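MdcD (Pseudomonas aeruginosa, PDB 5VIP) probably acts as the beta subunit of a biotin-independent malonate decarboxylase, a carboxy-lyase related to the carboxyltransferase subunits of biotin-dependent enzymes. Local coordinates at residues R19-A24 with L113-T118; A24-G29 with Q69-A74; A74-A79 with G83-V88; A138-L143 with Q147-V152. All blocks are in the same frame, centred on the assembly; numbering follows the deposited sequence.

Interaction 1 of 4, residues R19-A24 with L113-T118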
loop_
_atom_site.group_PDB
_atom_site.type_symbol
_atom_site.label_atom_id
_atom_site.label_comp_id
_atom_site.label_asym_id
_atom_site.label_seq_id
_atom_site.Cartn_x
_atom_site.Cartn_y
_atom_site.Cartn_z
ATOM N N ARG B 19 -7.850 -12.680 -18.955
ATOM C CA ARG B 19 -8.289 -14.056 -18.769
ATOM C C ARG B 19 -7.448 -14.999 -19.629
ATOM O O ARG B 19 -7.063 -16.083 -19.193
ATOM C CB ARG B 19 -9.794 -14.178 -19.087
ATOM C CG ARG B 19 -10.410 -15.538 -18.765
ATOM C CD ARG B 19 -11.943 -15.520 -18.929
ATOM N NE ARG B 19 -12.600 -14.944 -17.758
ATOM C CZ ARG B 19 -13.069 -13.702 -17.693
ATOM N NH1 ARG B 19 -12.965 -12.893 -18.742
ATOM N NH2 ARG B 19 -13.653 -13.274 -16.581
ATOM N N GLN B 20 -7.135 -14.576 -20.845
ATOM C CA GLN B 20 -6.257 -15.373 -21.689
ATOM C C GLN B 20 -4.844 -15.463 -21.120
ATOM O O GLN B 20 -4.212 -16.503 -21.196
ATOM C CB GLN B 20 -6.189 -14.790 -23.088
ATOM C CG GLN B 20 -7.501 -14.842 -23.841
ATOM C CD GLN B 20 -7.428 -14.022 -25.104
ATOM O OE1 GLN B 20 -6.957 -12.883 -25.084
ATOM N NE2 GLN B 20 -7.877 -14.596 -26.215
ATOM N N ARG B 21 -4.345 -14.368 -20.571
ATOM C CA ARG B 21 -3.015 -14.404 -19.937
ATOM C C ARG B 21 -2.994 -15.432 -18.809
ATOM O O ARG B 21 -2.043 -16.206 -18.667
ATOM C CB ARG B 21 -2.631 -13.020 -19.406
ATOM C CG ARG B 21 -2.361 -11.989 -20.495
ATOM C CD ARG B 21 -2.070 -10.613 -19.889
ATOM N NE ARG B 21 -2.042 -9.589 -20.922
ATOM C CZ ARG B 21 -1.478 -8.391 -20.794
ATOM N NH1 ARG B 21 -0.876 -8.048 -19.668
ATOM N NH2 ARG B 21 -1.515 -7.536 -21.811
ATOM N N ALA B 22 -4.057 -15.448 -18.015
ATOM C CA ALA B 22 -4.136 -16.352 -16.864
ATOM C C ALA B 22 -4.161 -17.809 -17.315
ATOM O O ALA B 22 -3.460 -18.661 -16.762
ATOM C CB ALA B 22 -5.364 -16.030 -16.018
ATOM N N ARG B 23 -4.961 -18.093 -18.332
ATOM C CA ARG B 23 -5.058 -19.443 -18.870
ATOM C C ARG B 23 -3.740 -19.884 -19.504
ATOM O O ARG B 23 -3.350 -21.044 -19.404
ATOM C CB ARG B 23 -6.190 -19.508 -19.901
ATOM C CG ARG B 23 -6.373 -20.858 -20.591
ATOM C CD ARG B 23 -7.506 -20.756 -21.622
ATOM N NE ARG B 23 -8.789 -20.455 -20.982
ATOM C CZ ARG B 23 -9.376 -19.261 -20.971
ATOM N NH1 ARG B 23 -8.813 -18.225 -21.585
ATOM N NH2 ARG B 23 -10.537 -19.106 -20.349
ATOM N N ALA B 24 -3.051 -18.948 -20.149
ATOM C CA ALA B 24 -1.797 -19.250 -20.834
ATOM C C ALA B 24 -0.675 -19.575 -19.844
ATOM O O ALA B 24 0.201 -20.399 -20.135
ATOM C CB ALA B 24 -1.397 -18.087 -21.722
ATOM N N LEU B 113 0.398 -15.430 -8.052
ATOM C CA LEU B 113 0.911 -14.734 -9.219
ATOM C C LEU B 113 -0.023 -13.574 -9.554
ATOM O O LEU B 113 -1.238 -13.776 -9.746
ATOM C CB LEU B 113 1.024 -15.691 -10.408
ATOM C CG LEU B 113 1.424 -15.154 -11.781
ATOM C CD1 LEU B 113 2.817 -14.512 -11.736
ATOM C CD2 LEU B 113 1.396 -16.281 -12.785
ATOM N N LEU B 114 0.538 -12.365 -9.593
ATOM C CA LEU B 114 -0.252 -11.152 -9.825
ATOM C C LEU B 114 0.073 -10.548 -11.186
ATOM O O LEU B 114 1.216 -10.172 -11.441
ATOM C CB LEU B 114 0.014 -10.105 -8.727
ATOM C CG LEU B 114 -0.248 -10.544 -7.290
ATOM C CD1 LEU B 114 0.134 -9.414 -6.309
ATOM C CD2 LEU B 114 -1.721 -10.913 -7.138
ATOM N N LEU B 115 -0.945 -10.433 -12.037
ATOM C CA LEU B 115 -0.805 -9.752 -13.319
ATOM C C LEU B 115 -1.404 -8.349 -13.199
ATOM O O LEU B 115 -2.630 -8.170 -13.245
ATOM C CB LEU B 115 -1.500 -10.545 -14.429
ATOM C CG LEU B 115 -0.699 -11.633 -15.163
ATOM C CD1 LEU B 115 0.218 -12.463 -14.262
ATOM C CD2 LEU B 115 -1.620 -12.542 -15.970
ATOM N N LEU B 116 -0.534 -7.357 -13.053
ATOM C CA LEU B 116 -0.961 -6.022 -12.637
ATOM C C LEU B 116 -1.062 -5.019 -13.783
ATOM O O LEU B 116 -0.079 -4.370 -14.145
ATOM C CB LEU B 116 0.008 -5.495 -11.574
ATOM C CG LEU B 116 0.081 -6.374 -10.322
ATOM C CD1 LEU B 116 1.036 -5.799 -9.280
ATOM C CD2 LEU B 116 -1.303 -6.559 -9.724
ATOM N N GLU B 117 -2.258 -4.893 -14.350
ATOM C CA GLU B 117 -2.529 -3.871 -15.360
ATOM C C GLU B 117 -3.569 -2.949 -14.761
ATOM O O GLU B 117 -4.750 -3.257 -14.796
ATOM C CB GLU B 117 -3.040 -4.485 -16.663
ATOM C CG GLU B 117 -2.054 -5.456 -17.324
ATOM C CD GLU B 117 -0.739 -4.780 -17.706
ATOM O OE1 GLU B 117 0.343 -5.370 -17.448
ATOM O OE2 GLU B 117 -0.791 -3.665 -18.277
ATOM N N THR B 118 -3.131 -1.840 -14.184
ATOM C CA THR B 118 -4.035 -1.029 -13.384
ATOM C C THR B 118 -3.519 0.398 -13.236
ATOM O O THR B 118 -2.308 0.654 -13.235
ATOM C CB THR B 118 -4.248 -1.675 -11.992
ATOM O OG1 THR B 118 -5.217 -0.928 -11.243
ATOM C CG2 THR B 118 -2.926 -1.756 -11.216
#
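R21 meets L115 with the root of its side chain and E117 with its tip. L115 CD2 lies 3.6 Å from R21 CB and also approaches the backbone N of A22, at 4.3 Å. This methyl therefore sits against the helix surface, at the start of the arginine chain. Further out, R21 NH1 reaches E117 OE1 at 3.7 Å, a long salt bridge. The carboxylate oxygen lies at the edge of the guanidinium, near its plane, but the two planes are turned 63° apart. The side chains run roughly perpendicular, and R21 NH1 is just as close to E117 CG, at 3.7 Å. R21 runs extended from CG to NE and carries its guanidinium past L115, and the bend of E117 at chi2 (-61°) brings the carboxylate to it.

The contact lays helix 18-25 over the end of strand 111-115 in the carboxyltransferase domain, a member of the ClpP/crotonase superfamily. L115 is the last residue of that strand, and E117 follows in the loop.

Hydrogen bonds to residues outside the two segments hold both charged groups. R21 NE is bonded to the carbonyl of L16, and R21 NH2 to those of T14 and G155. E117 OE1 accepts from the backbone N of A154 and of G155, while OE2 accepts from G158 N. The buried carboxylate is thus held by three peptide N-H groups, which would be expected to stabilise its negative charge. On the helix side, near the L115 methyl, A22 packs on L73 of the neighbouring strand 69-76.

Interaction 2 of 4, residues A24-G29 with Q69-A74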
loop_
_atom_site.group_PDB
_atom_site.type_symbol
_atom_site.label_atom_id
_atom_site.label_comp_id
_atom_site.label_asym_id
_atom_site.label_seq_id
_atom_site.Cartn_x
_atom_site.Cartn_y
_atom_site.Cartn_z
ATOM N N ALA B 24 -3.051 -18.948 -20.149
ATOM C CA ALA B 24 -1.797 -19.250 -20.834
ATOM C C ALA B 24 -0.675 -19.575 -19.844
ATOM O O ALA B 24 0.201 -20.399 -20.135
ATOM C CB ALA B 24 -1.397 -18.087 -21.722
ATOM N N LEU B 25 -0.710 -18.967 -18.666
ATOM C CA LEU B 25 0.409 -19.136 -17.726
ATOM C C LEU B 25 0.275 -20.388 -16.844
ATOM O O LEU B 25 1.279 -21.025 -16.526
ATOM C CB LEU B 25 0.564 -17.894 -16.845
ATOM C CG LEU B 25 1.065 -16.627 -17.540
ATOM C CD1 LEU B 25 1.106 -15.443 -16.559
ATOM C CD2 LEU B 25 2.445 -16.851 -18.172
ATOM N N LEU B 26 -0.954 -20.738 -16.461
ATOM C CA LEU B 26 -1.196 -21.900 -15.592
ATOM C C LEU B 26 -1.032 -23.184 -16.394
ATOM O O LEU B 26 -1.243 -23.177 -17.614
ATOM C CB LEU B 26 -2.592 -21.817 -14.967
ATOM C CG LEU B 26 -2.758 -20.760 -13.873
ATOM C CD1 LEU B 26 -4.228 -20.522 -13.509
ATOM C CD2 LEU B 26 -1.978 -21.186 -12.650
ATOM N N ASP B 27 -0.624 -24.268 -15.730
ATOM C CA ASP B 27 -0.426 -25.549 -16.417
ATOM C C ASP B 27 -1.675 -25.914 -17.219
ATOM O O ASP B 27 -2.802 -25.677 -16.770
ATOM C CB ASP B 27 -0.103 -26.691 -15.429
ATOM C CG ASP B 27 1.231 -26.508 -14.692
ATOM O OD1 ASP B 27 1.996 -25.564 -14.999
ATOM O OD2 ASP B 27 1.508 -27.331 -13.786
ATOM N N ALA B 28 -1.475 -26.492 -18.402
ATOM C CA ALA B 28 -2.580 -26.871 -19.270
ATOM C C ALA B 28 -3.552 -27.807 -18.560
ATOM O O ALA B 28 -3.143 -28.770 -17.903
ATOM C CB ALA B 28 -2.058 -27.523 -20.553
ATOM N N GLY B 29 -4.842 -27.508 -18.695
ATOM C CA GLY B 29 -5.885 -28.276 -18.028
ATOM C C GLY B 29 -6.103 -27.979 -16.549
ATOM O O GLY B 29 -6.987 -28.585 -15.939
ATOM N N GLN B 69 2.701 -27.223 -9.005
ATOM C CA GLN B 69 2.557 -26.660 -7.663
ATOM C C GLN B 69 1.265 -25.857 -7.548
ATOM O O GLN B 69 0.880 -25.167 -8.488
ATOM C CB GLN B 69 3.762 -25.775 -7.312
ATOM C CG GLN B 69 5.082 -26.522 -7.292
ATOM C CD GLN B 69 5.167 -27.500 -6.137
ATOM O OE1 GLN B 69 5.012 -27.131 -4.972
ATOM N NE2 GLN B 69 5.403 -28.748 -6.457
ATOM N N PRO B 70 0.574 -25.977 -6.407
ATOM C CA PRO B 70 -0.702 -25.270 -6.218
ATOM C C PRO B 70 -0.495 -23.764 -6.353
ATOM O O PRO B 70 0.508 -23.232 -5.876
ATOM C CB PRO B 70 -1.121 -25.652 -4.795
ATOM C CG PRO B 70 0.205 -26.037 -4.101
ATOM C CD PRO B 70 1.018 -26.681 -5.186
ATOM N N ALA B 71 -1.429 -23.100 -7.024
ATOM C CA ALA B 71 -1.272 -21.696 -7.370
ATOM C C ALA B 71 -2.613 -20.960 -7.429
ATOM O O ALA B 71 -3.683 -21.564 -7.624
ATOM C CB ALA B 71 -0.553 -21.562 -8.709
ATOM N N VAL B 72 -2.538 -19.648 -7.234
ATOM C CA VAL B 72 -3.659 -18.771 -7.485
ATOM C C VAL B 72 -3.105 -17.607 -8.297
ATOM O O VAL B 72 -1.954 -17.193 -8.122
ATOM C CB VAL B 72 -4.329 -18.279 -6.178
ATOM C CG1 VAL B 72 -3.340 -17.501 -5.314
ATOM C CG2 VAL B 72 -5.598 -17.429 -6.483
ATOM N N LEU B 73 -3.915 -17.111 -9.214
ATOM C CA LEU B 73 -3.495 -16.068 -10.128
ATOM C C LEU B 73 -4.557 -14.987 -10.068
ATOM O O LEU B 73 -5.740 -15.292 -10.184
ATOM C CB LEU B 73 -3.345 -16.642 -11.550
ATOM C CG LEU B 73 -2.583 -15.892 -12.631
ATOM C CD1 LEU B 73 -2.146 -16.852 -13.740
ATOM C CD2 LEU B 73 -3.440 -14.775 -13.206
ATOM N N ALA B 74 -4.159 -13.739 -9.828
ATOM C CA ALA B 74 -5.092 -12.636 -9.970
ATOM C C ALA B 74 -4.602 -11.759 -11.104
ATOM O O ALA B 74 -3.451 -11.328 -11.101
ATOM C CB ALA B 74 -5.226 -11.834 -8.651
#
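The D27 carboxylate, just after L26 whose side chain lies on L73, is gripped at both oxygens: OD1 by the backbone N of D67 and OD2 by that of G68. These bonds tie the chain leaving helix 18-25 to the turn between strands 59-66 and 69-76. The contact with 69-74 itself is apolar. L26 CG lies 4.0 Å from L73 CD1, and the two leucines lie side by side and point opposite ways. L26 CD2 reaches back toward the start of the strand, to A71 CB at 4.2 Å. L73 CD1 also meets L25 CB, at 4.3 Å. With CG swung nearly opposite its backbone N (chi1 -164°), L73 holds this one methyl against both L25 and L26.

L26 is the first residue past the helix to leave helical backbone angles. The chain turns there, yet L25 and L26 both still point toward the sheet. A71 and L73 point back from the strand, and V72 between them points away and packs on an aromatic side chain of a neighbouring subunit. The strand thus has a face under the helix end and a face toward the partner chain. Around the contact, L26 also touches A62 and L66 of strand 59-66, and L25 touches L113 and L115 of strand 111-115. Helix 229-242 lies alongside, with V232 and R233 against L25.

Interaction 3 of 4, residues A74-A79 with G83-V88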
loop_
_atom_site.group_PDB
_atom_site.type_symbol
_atom_site.label_atom_id
_atom_site.label_comp_id
_atom_site.label_asym_id
_atom_site.label_seq_id
_atom_site.Cartn_x
_atom_site.Cartn_y
_atom_site.Cartn_z
ATOM N N ALA B 74 -4.159 -13.739 -9.828
ATOM C CA ALA B 74 -5.092 -12.636 -9.970
ATOM C C ALA B 74 -4.602 -11.759 -11.104
ATOM O O ALA B 74 -3.451 -11.328 -11.101
ATOM C CB ALA B 74 -5.226 -11.834 -8.651
ATOM N N ALA B 75 -5.473 -11.505 -12.079
ATOM C CA ALA B 75 -5.119 -10.705 -13.244
ATOM C C ALA B 75 -6.128 -9.577 -13.421
ATOM O O ALA B 75 -7.329 -9.822 -13.504
ATOM C CB ALA B 75 -5.062 -11.558 -14.494
ATOM N N ILE B 76 -5.634 -8.347 -13.482
ATOM C CA ILE B 76 -6.514 -7.196 -13.657
ATOM C C ILE B 76 -6.663 -6.909 -15.140
ATOM O O ILE B 76 -5.684 -6.915 -15.892
ATOM C CB ILE B 76 -5.977 -5.959 -12.914
ATOM C CG1 ILE B 76 -5.764 -6.306 -11.437
ATOM C CG2 ILE B 76 -6.937 -4.778 -13.079
ATOM C CD1 ILE B 76 -5.061 -5.229 -10.632
ATOM N N GLU B 77 -7.898 -6.701 -15.567
ATOM C CA GLU B 77 -8.163 -6.379 -16.959
ATOM C C GLU B 77 -8.040 -4.873 -17.160
ATOM O O GLU B 77 -8.955 -4.112 -16.837
ATOM C CB GLU B 77 -9.551 -6.875 -17.377
ATOM C CG GLU B 77 -9.903 -6.575 -18.836
ATOM C CD GLU B 77 -8.852 -7.087 -19.819
ATOM O OE1 GLU B 77 -8.870 -8.300 -20.134
ATOM O OE2 GLU B 77 -8.007 -6.273 -20.272
ATOM N N GLY B 78 -6.892 -4.450 -17.675
ATOM C CA GLY B 78 -6.624 -3.042 -17.900
ATOM C C GLY B 78 -7.496 -2.419 -18.971
ATOM O O GLY B 78 -7.614 -1.199 -19.050
ATOM N N ALA B 79 -8.108 -3.250 -19.806
ATOM C CA ALA B 79 -8.967 -2.734 -20.867
ATOM C C ALA B 79 -10.336 -2.319 -20.324
ATOM O O ALA B 79 -11.139 -1.728 -21.046
ATOM C CB ALA B 79 -9.121 -3.771 -21.976
ATOM N N GLY B 83 -8.434 -0.728 -15.596
ATOM C CA GLY B 83 -8.011 -1.583 -14.501
ATOM C C GLY B 83 -8.156 -0.935 -13.130
ATOM O O GLY B 83 -7.496 -1.336 -12.172
ATOM N N SER B 84 -9.018 0.073 -13.029
ATOM C CA SER B 84 -9.291 0.712 -11.744
ATOM C C SER B 84 -9.957 -0.254 -10.781
ATOM O O SER B 84 -10.889 -0.960 -11.155
ATOM C CB SER B 84 -10.182 1.940 -11.936
ATOM O OG SER B 84 -9.682 2.753 -12.978
ATOM N N LEU B 85 -9.486 -0.281 -9.539
ATOM C CA LEU B 85 -10.006 -1.222 -8.555
ATOM C C LEU B 85 -11.156 -0.635 -7.737
ATOM O O LEU B 85 -11.132 0.537 -7.361
ATOM C CB LEU B 85 -8.890 -1.685 -7.614
ATOM C CG LEU B 85 -7.847 -2.627 -8.235
ATOM C CD1 LEU B 85 -6.833 -3.036 -7.193
ATOM C CD2 LEU B 85 -8.509 -3.858 -8.834
ATOM N N GLY B 86 -12.160 -1.462 -7.473
ATOM C CA GLY B 86 -13.264 -1.071 -6.620
ATOM C C GLY B 86 -13.351 -2.026 -5.454
ATOM O O GLY B 86 -12.395 -2.757 -5.174
ATOM N N GLU B 87 -14.495 -2.033 -4.776
ATOM C CA GLU B 87 -14.693 -2.898 -3.619
ATOM C C GLU B 87 -14.605 -4.394 -3.974
ATOM O O GLU B 87 -13.892 -5.157 -3.324
ATOM C CB GLU B 87 -16.042 -2.620 -2.959
ATOM C CG GLU B 87 -16.185 -3.356 -1.648
ATOM C CD GLU B 87 -17.573 -3.269 -1.042
ATOM O OE1 GLU B 87 -18.453 -2.620 -1.647
ATOM O OE2 GLU B 87 -17.772 -3.863 0.041
ATOM N N VAL B 88 -15.334 -4.806 -5.006
ATOM C CA VAL B 88 -15.383 -6.221 -5.357
ATOM C C VAL B 88 -14.064 -6.698 -5.966
ATOM O O VAL B 88 -13.499 -7.681 -5.495
ATOM C CB VAL B 88 -16.543 -6.522 -6.314
ATOM C CG1 VAL B 88 -16.410 -7.923 -6.907
ATOM C CG2 VAL B 88 -17.873 -6.396 -5.558
#
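The connection from strand 69-76 to helix 87-105, the first half of a beta-alpha-beta unit, is packed here by I76 against G83 and L85. I76 divides its branches between them. CG2 lies 3.6 Å from G83 O and 3.7 Å from G83 CA, while CD1 reaches L85 CD2 at 4.1 Å. The chi1 of I76 (-55°) sends CG2, opposite the backbone N, to G83, and the CG1 arm with CD1 to L85.

G83 has a positive phi (71°) and no side chain; the place one would take is filled by I76 CG2 and G78 CA. E77 O is 3.6 Å from G83 CA, a bent CH...O contact. G78 O and G83 N are also 3.6 Å apart and are not hydrogen-bonded. The turn after the strand is braced within itself: A79 N donates to E77 OE2 over 3.1 Å, with an angle of 157° at the hydrogen. OE2 accepts with its anti lone pair, away from the other oxygen. That oxygen, OE1, accepts from A18 N at the start of helix 18-25.

G86 occupies the N-cap position of helix 87-105, and E125 OE1 accepts from E87 N in its first turn. I93 of the same helix covers I76 and L85, and V59 of strand 59-66 touches both. E87 and V88 touch a neighbouring subunit, while A74 and I76 pair through their backbones with strand 111-115.

Interaction 4 of 4, residues A138-L143 with Q147-V152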
loop_
_atom_site.group_PDB
_atom_site.type_symbol
_atom_site.label_atom_id
_atom_site.label_comp_id
_atom_site.label_asym_id
_atom_site.label_seq_id
_atom_site.Cartn_x
_atom_site.Cartn_y
_atom_site.Cartn_z
ATOM N N ALA B 138 -1.248 -5.923 2.853
ATOM C CA ALA B 138 -1.130 -6.753 4.053
ATOM C C ALA B 138 -1.025 -8.236 3.731
ATOM O O ALA B 138 -0.234 -8.956 4.346
ATOM C CB ALA B 138 -2.332 -6.521 4.991
ATOM N N ALA B 139 -1.840 -8.695 2.785
ATOM C CA ALA B 139 -1.871 -10.113 2.445
ATOM C C ALA B 139 -0.585 -10.543 1.738
ATOM O O ALA B 139 -0.137 -11.685 1.878
ATOM C CB ALA B 139 -3.096 -10.424 1.584
ATOM N N ILE B 140 0.020 -9.631 0.984
ATOM C CA ILE B 140 1.271 -9.963 0.306
ATOM C C ILE B 140 2.385 -10.176 1.325
ATOM O O ILE B 140 3.161 -11.135 1.232
ATOM C CB ILE B 140 1.678 -8.864 -0.696
ATOM C CG1 ILE B 140 0.776 -8.949 -1.934
ATOM C CG2 ILE B 140 3.159 -9.021 -1.108
ATOM C CD1 ILE B 140 0.832 -7.715 -2.779
ATOM N N VAL B 141 2.446 -9.293 2.318
ATOM C CA VAL B 141 3.474 -9.396 3.347
ATOM C C VAL B 141 3.270 -10.690 4.155
ATOM O O VAL B 141 4.227 -11.422 4.419
ATOM C CB VAL B 141 3.468 -8.143 4.265
ATOM C CG1 VAL B 141 4.513 -8.269 5.397
ATOM C CG2 VAL B 141 3.751 -6.890 3.435
ATOM N N ASP B 142 2.022 -10.985 4.511
ATOM C CA ASP B 142 1.709 -12.220 5.248
ATOM C C ASP B 142 2.119 -13.452 4.442
ATOM O O ASP B 142 2.777 -14.339 4.969
ATOM C CB ASP B 142 0.216 -12.279 5.591
ATOM C CG ASP B 142 -0.154 -13.483 6.445
ATOM O OD1 ASP B 142 0.751 -14.143 7.005
ATOM O OD2 ASP B 142 -1.370 -13.757 6.564
ATOM N N LEU B 143 1.754 -13.487 3.161
ATOM C CA LEU B 143 2.028 -14.651 2.329
ATOM C C LEU B 143 3.530 -14.858 2.133
ATOM O O LEU B 143 3.999 -15.995 2.045
ATOM C CB LEU B 143 1.327 -14.520 0.968
ATOM C CG LEU B 143 1.573 -15.620 -0.083
ATOM C CD1 LEU B 143 1.271 -17.029 0.474
ATOM C CD2 LEU B 143 0.733 -15.363 -1.331
ATOM N N GLN B 147 5.960 -17.947 0.907
ATOM C CA GLN B 147 6.180 -18.102 -0.538
ATOM C C GLN B 147 6.356 -16.744 -1.194
ATOM O O GLN B 147 5.666 -15.784 -0.820
ATOM C CB GLN B 147 4.994 -18.824 -1.204
ATOM C CG GLN B 147 4.711 -20.245 -0.725
ATOM C CD GLN B 147 5.811 -21.234 -1.083
ATOM O OE1 GLN B 147 6.559 -21.037 -2.034
ATOM N NE2 GLN B 147 5.903 -22.310 -0.320
ATOM N N PRO B 148 7.251 -16.653 -2.186
ATOM C CA PRO B 148 7.378 -15.408 -2.949
ATOM C C PRO B 148 6.118 -15.141 -3.779
ATOM O O PRO B 148 5.538 -16.076 -4.329
ATOM C CB PRO B 148 8.588 -15.678 -3.850
ATOM C CG PRO B 148 8.561 -17.166 -4.044
ATOM C CD PRO B 148 8.151 -17.701 -2.699
ATOM N N VAL B 149 5.687 -13.888 -3.835
ATOM C CA VAL B 149 4.660 -13.472 -4.782
ATOM C C VAL B 149 5.395 -12.932 -5.995
ATOM O O VAL B 149 6.340 -12.154 -5.858
ATOM C CB VAL B 149 3.731 -12.394 -4.206
ATOM C CG1 VAL B 149 2.731 -11.929 -5.266
ATOM C CG2 VAL B 149 3.017 -12.922 -2.953
ATOM N N VAL B 150 4.985 -13.365 -7.179
ATOM C CA VAL B 150 5.559 -12.850 -8.407
ATOM C C VAL B 150 4.561 -11.889 -9.029
ATOM O O VAL B 150 3.388 -12.219 -9.160
ATOM C CB VAL B 150 5.905 -13.980 -9.390
ATOM C CG1 VAL B 150 6.395 -13.408 -10.712
ATOM C CG2 VAL B 150 6.950 -14.915 -8.776
ATOM N N ALA B 151 5.037 -10.698 -9.387
ATOM C CA ALA B 151 4.222 -9.708 -10.086
ATOM C C ALA B 151 4.727 -9.534 -11.501
ATOM O O ALA B 151 5.916 -9.309 -11.719
ATOM C CB ALA B 151 4.252 -8.368 -9.363
ATOM N N VAL B 152 3.806 -9.612 -12.450
ATOM C CA VAL B 152 4.116 -9.462 -13.861
ATOM C C VAL B 152 3.412 -8.195 -14.355
ATOM O O VAL B 152 2.192 -8.038 -14.199
ATOM C CB VAL B 152 3.665 -10.699 -14.671
ATOM C CG1 VAL B 152 3.778 -10.456 -16.157
ATOM C CG2 VAL B 152 4.496 -11.937 -14.241
#
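L143 and V149 make the closest side-chain contact, with L143 CD2 3.7 Å from V149 CG2. L143 has CG opposite its backbone N (chi1 176°), and with chi2 at 54° its CD2 methyl is carried onto the valine. V149 offers the branch that lies beside its own backbone N. Its other methyl, CG1, stands opposite that N. The same CG2 also meets I140 CG2, one helical turn earlier, at 4.3 Å. V149 therefore presents one methyl to two residues of the helix.

The backbone closes the turn. Q147 N donates to L143 O over 3.0 Å, with an angle of 163° at the hydrogen. The bond has the i to i+4 spacing of the helix, carried past its last residue. The Q147 side chain bends away from the helix, and its amide nitrogen makes a weak hydrogen bond to N104 OD1. Q144, in the turn, accepts from V149 N through OE1 and helps fix the position of the valine. L97 of helix 87-105 lies on I140, and L114 of strand 111-115 lies on V149.

This is the helix-to-strand half of a beta-alpha-beta crossover. Helix 126-143 leads from strand 111-115 to strand 150-153, its parallel neighbour in the sheet of this ClpP/crotonase-type domain.

How the interactions relate
All four contacts are largely buried, and all four reach one mixed sheet. Interactions 1 and 2 share helix 18-25 and set it on the neighbouring strands 111-115 and 69-76. Interaction 1 combines apolar packing with a long salt bridge near the strand end, whereas interaction 2 is apolar, with its polar tie just beyond. Their strands pair where the backbones of L113 and L115 meet A74. Interactions 3 and 4 are short-range closures of successive beta-alpha-beta units. Interaction 3 leaves a strand for a helix through a glycine-rich turn; interaction 4 leaves a helix for a strand and alone has a hydrogen bond between its segments. Strand 111-115 pairs with both 69-76 and 150-153, linking all four.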